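Local coordinates for ferric-siderophore receptor protein (Streptomyces coelicolor, PDB 2X4L) that probably binds ferric siderophores outside the cell and delivers them for uptake, as a solute-binding protein of an iron transport system, at residues K90-G95 / V103-S108. Numbering follows the deposited sequence.
Sequences KVTVLG and VEKYAS
L94 lays its two methyl groups against the inner flank of helix 103-108, one on the backbone side and one toward the aromatic ring of Y106. CD2 sits 3.5 Å from Y106 N and 3.6 Å from K105 CG, so a single methyl covers both the start of the lysine chain and the helix backbone beside it. The other branch, CD1, reaches Y106 CD1 at 3.9 Å, meeting the ring obliquely near its root. With L94 CG anti to the carbonyl carbon (chi1 -65°), the isobutyl group leans over to the helix although its CB does not point there. Y106 carries its ring away from the strand and buries it against V49, V136 and L139; V49 also touches L94, which ties the leucine into the same apolar layer. An alanine in place of L94 would probably open a gap between the strand and the helix, leaving the first carbons of K105 and the CD1 side of the Y106 ring without their apolar cover. Farther out, the lysine chain, bent at chi2 and chi4, crosses the T92 methyl obliquely and brings K105 NZ to 3.5 Å from T92 CG2, a plain van der Waals contact at the exposed margin. On the helix, S108 OG donates to K105 O at 2.7 Å, tilted 21° from the carbonyl plane. T92 and L94 both make backbone hydrogen bonds with V68 of strand 67-69, and L94 makes another with N102. Strand 92-95, helix 103-108 and strand 113-118 form a beta-alpha-beta crossover, leading from the outermost strand of a parallel sheet past 67-69 and 48-51, in a lobe of the periplasmic-binding-protein fold.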
ATOM      1  N   LYS A  90     -18.953  -5.865   9.538  1.00 12.97           N
ATOM      2  CA  LYS A  90     -20.079  -5.038   9.106  1.00 12.75           C
ATOM      3  C   LYS A  90     -20.146  -4.846   7.622  1.00 12.84           C
ATOM      4  O   LYS A  90     -21.262  -4.864   7.027  1.00 15.69           O
ATOM      5  CB  LYS A  90     -19.968  -3.715   9.874  1.00 14.66           C
ATOM      6  CG  LYS A  90     -21.036  -2.687   9.455  1.00 16.58           C
ATOM      7  CD  LYS A  90     -20.837  -1.388  10.271  1.00 21.07           C
ATOM      8  CE  LYS A  90     -21.904  -0.340  10.004  1.00 27.63           C
ATOM      9  NZ  LYS A  90     -23.217  -0.924  10.204  1.00 34.34           N
ATOM     10  N   VAL A  91     -19.003  -4.687   7.012  1.00 11.32           N
ATOM     11  CA  VAL A  91     -19.022  -4.436   5.567  1.00  9.69           C
ATOM     12  C   VAL A  91     -19.299  -5.723   4.819  1.00 10.76           C
ATOM     13  O   VAL A  91     -19.160  -6.797   5.378  1.00 12.87           O
ATOM     14  CB  VAL A  91     -17.603  -3.984   5.094  1.00 11.69           C
ATOM     15  CG1 VAL A  91     -17.175  -2.583   5.738  1.00 14.26           C
ATOM     16  CG2 VAL A  91     -16.524  -4.976   5.342  1.00 10.94           C
ATOM     17  N   THR A  92     -19.786  -5.608   3.587  1.00  9.67           N
ATOM     18  CA  THR A  92     -19.980  -6.803   2.773  1.00  9.63           C
ATOM     19  C   THR A  92     -18.708  -7.030   1.961  1.00 10.00           C
ATOM     20  O   THR A  92     -18.304  -6.148   1.222  1.00 10.19           O
ATOM     21  CB  THR A  92     -21.170  -6.578   1.790  1.00  9.29           C
ATOM     22  OG1 THR A  92     -22.392  -6.468   2.589  1.00 13.46           O
ATOM     23  CG2 THR A  92     -21.287  -7.756   0.794  1.00 11.91           C
ATOM     24  N   VAL A  93     -18.108  -8.215   2.097  1.00  9.87           N
ATOM     25  CA  VAL A  93     -16.938  -8.544   1.369  1.00  9.20           C
ATOM     26  C   VAL A  93     -17.388  -9.167   0.022  1.00  9.08           C
ATOM     27  O   VAL A  93     -18.025 -10.232  -0.029  1.00 12.16           O
ATOM     28  CB  VAL A  93     -16.109  -9.567   2.166  1.00  9.25           C
ATOM     29  CG1 VAL A  93     -14.894 -10.055   1.408  1.00 11.53           C
ATOM     30  CG2 VAL A  93     -15.603  -8.902   3.471  1.00 11.68           C
ATOM     31  N   LEU A  94     -17.008  -8.465  -1.078  1.00  9.74           N
ATOM     32  CA  LEU A  94     -17.404  -8.847  -2.414  1.00  8.35           C
ATOM     33  C   LEU A  94     -16.387  -9.776  -3.036  1.00  9.86           C
ATOM     34  O   LEU A  94     -16.678 -10.428  -4.061  1.00 11.73           O
ATOM     35  CB  LEU A  94     -17.536  -7.557  -3.250  1.00  8.51           C
ATOM     36  CG  LEU A  94     -18.667  -6.665  -2.740  1.00  9.73           C
ATOM     37  CD1 LEU A  94     -18.547  -5.310  -3.516  1.00 11.99           C
ATOM     38  CD2 LEU A  94     -20.059  -7.235  -2.992  1.00  9.87           C
ATOM     39  N   GLY A  95     -15.177  -9.802  -2.474  1.00 10.37           N
ATOM     40  CA  GLY A  95     -14.084 -10.630  -2.960  1.00 10.57           C
ATOM     41  C   GLY A  95     -13.017 -10.496  -1.845  1.00  9.35           C
ATOM     42  O   GLY A  95     -12.873  -9.388  -1.292  1.00  9.99           O
ATOM     43  N   VAL A 103     -20.305  -9.488  -9.020  1.00 11.97           N
ATOM     44  CA  VAL A 103     -21.125  -8.343  -9.539  1.00 12.96           C
ATOM     45  C   VAL A 103     -22.531  -8.371  -9.037  1.00 12.66           C
ATOM     46  O   VAL A 103     -23.080  -7.276  -8.767  1.00 11.33           O
ATOM     47  CB  VAL A 103     -21.109  -8.372 -11.097  1.00 14.38           C
ATOM     48  CG1 VAL A 103     -21.992  -7.272 -11.670  1.00 15.91           C
ATOM     49  CG2 VAL A 103     -19.672  -8.267 -11.629  1.00 13.46           C
ATOM     50  N   GLU A 104     -23.115  -9.577  -8.886  1.00 13.99           N
ATOM     51  CA  GLU A 104     -24.493  -9.643  -8.393  1.00 13.70           C
ATOM     52  C   GLU A 104     -24.560  -9.114  -6.962  1.00 11.79           C
ATOM     53  O   GLU A 104     -25.488  -8.376  -6.632  1.00 13.41           O
ATOM     54  CB  GLU A 104     -25.032 -11.072  -8.432  1.00 15.23           C
ATOM     55  CG  GLU A 104     -25.185 -11.649  -9.880  1.00 21.60           C
ATOM     56  CD  GLU A 104     -25.605 -13.174  -9.899  1.00 35.04           C
ATOM     57  OE1 GLU A 104     -26.093 -13.750  -8.874  1.00 43.44           O
ATOM     58  OE2 GLU A 104     -25.456 -13.813 -10.974  1.00 44.26           O
ATOM     59  N   LYS A 105     -23.601  -9.503  -6.119  1.00 11.77           N
ATOM     60  CA  LYS A 105     -23.643  -9.040  -4.739  1.00 11.78           C
ATOM     61  C   LYS A 105     -23.302  -7.561  -4.708  1.00 10.17           C
ATOM     62  O   LYS A 105     -23.830  -6.799  -3.841  1.00 12.05           O
ATOM     63  CB  LYS A 105     -22.602  -9.819  -3.928  1.00 12.34           C
ATOM     64  CG  LYS A 105     -22.706  -9.558  -2.489  1.00 16.07           C
ATOM     65  CD  LYS A 105     -24.108 -10.205  -2.046  1.00 28.85           C
ATOM     66  CE  LYS A 105     -24.076 -10.564  -0.580  1.00 36.14           C
ATOM     67  NZ  LYS A 105     -22.652 -10.799  -0.283  1.00 32.95           N
ATOM     68  N   TYR A 106     -22.424  -7.045  -5.630  1.00 10.31           N
ATOM     69  CA  TYR A 106     -22.163  -5.616  -5.675  1.00  9.18           C
ATOM     70  C   TYR A 106     -23.491  -4.838  -5.973  1.00  9.48           C
ATOM     71  O   TYR A 106     -23.738  -3.855  -5.326  1.00 10.69           O
ATOM     72  CB  TYR A 106     -21.145  -5.413  -6.783  1.00  9.46           C
ATOM     73  CG  TYR A 106     -20.767  -4.001  -7.116  1.00  7.52           C
ATOM     74  CD1 TYR A 106     -20.430  -3.088  -6.129  1.00  8.92           C
ATOM     75  CD2 TYR A 106     -20.766  -3.543  -8.449  1.00 10.54           C
ATOM     76  CE1 TYR A 106     -20.050  -1.772  -6.468  1.00  9.93           C
ATOM     77  CE2 TYR A 106     -20.388  -2.260  -8.773  1.00  8.83           C
ATOM     78  CZ  TYR A 106     -19.990  -1.377  -7.769  1.00  9.02           C
ATOM     79  OH  TYR A 106     -19.633  -0.059  -7.999  1.00  9.82           O
ATOM     80  N   ALA A 107     -24.239  -5.314  -6.991  1.00 10.44           N
ATOM     81  CA  ALA A 107     -25.501  -4.654  -7.290  1.00 11.82           C
ATOM     82  C   ALA A 107     -26.436  -4.595  -6.094  1.00 11.40           C
ATOM     83  O   ALA A 107     -27.149  -3.590  -5.916  1.00 11.68           O
ATOM     84  CB  ALA A 107     -26.197  -5.394  -8.398  1.00 11.94           C
ATOM     85  N   SER A 108     -26.433  -5.676  -5.292  1.00 11.36           N
ATOM     86  CA  SER A 108     -27.310  -5.760  -4.122  1.00 11.89           C
ATOM     87  C   SER A 108     -27.029  -4.657  -3.080  1.00 11.49           C
ATOM     88  O   SER A 108     -27.898  -4.377  -2.221  1.00 14.28           O
ATOM     89  CB  SER A 108     -27.280  -7.158  -3.516  1.00 12.95           C
ATOM     90  OG  SER A 108     -26.193  -7.227  -2.657  1.00 16.18           O
TER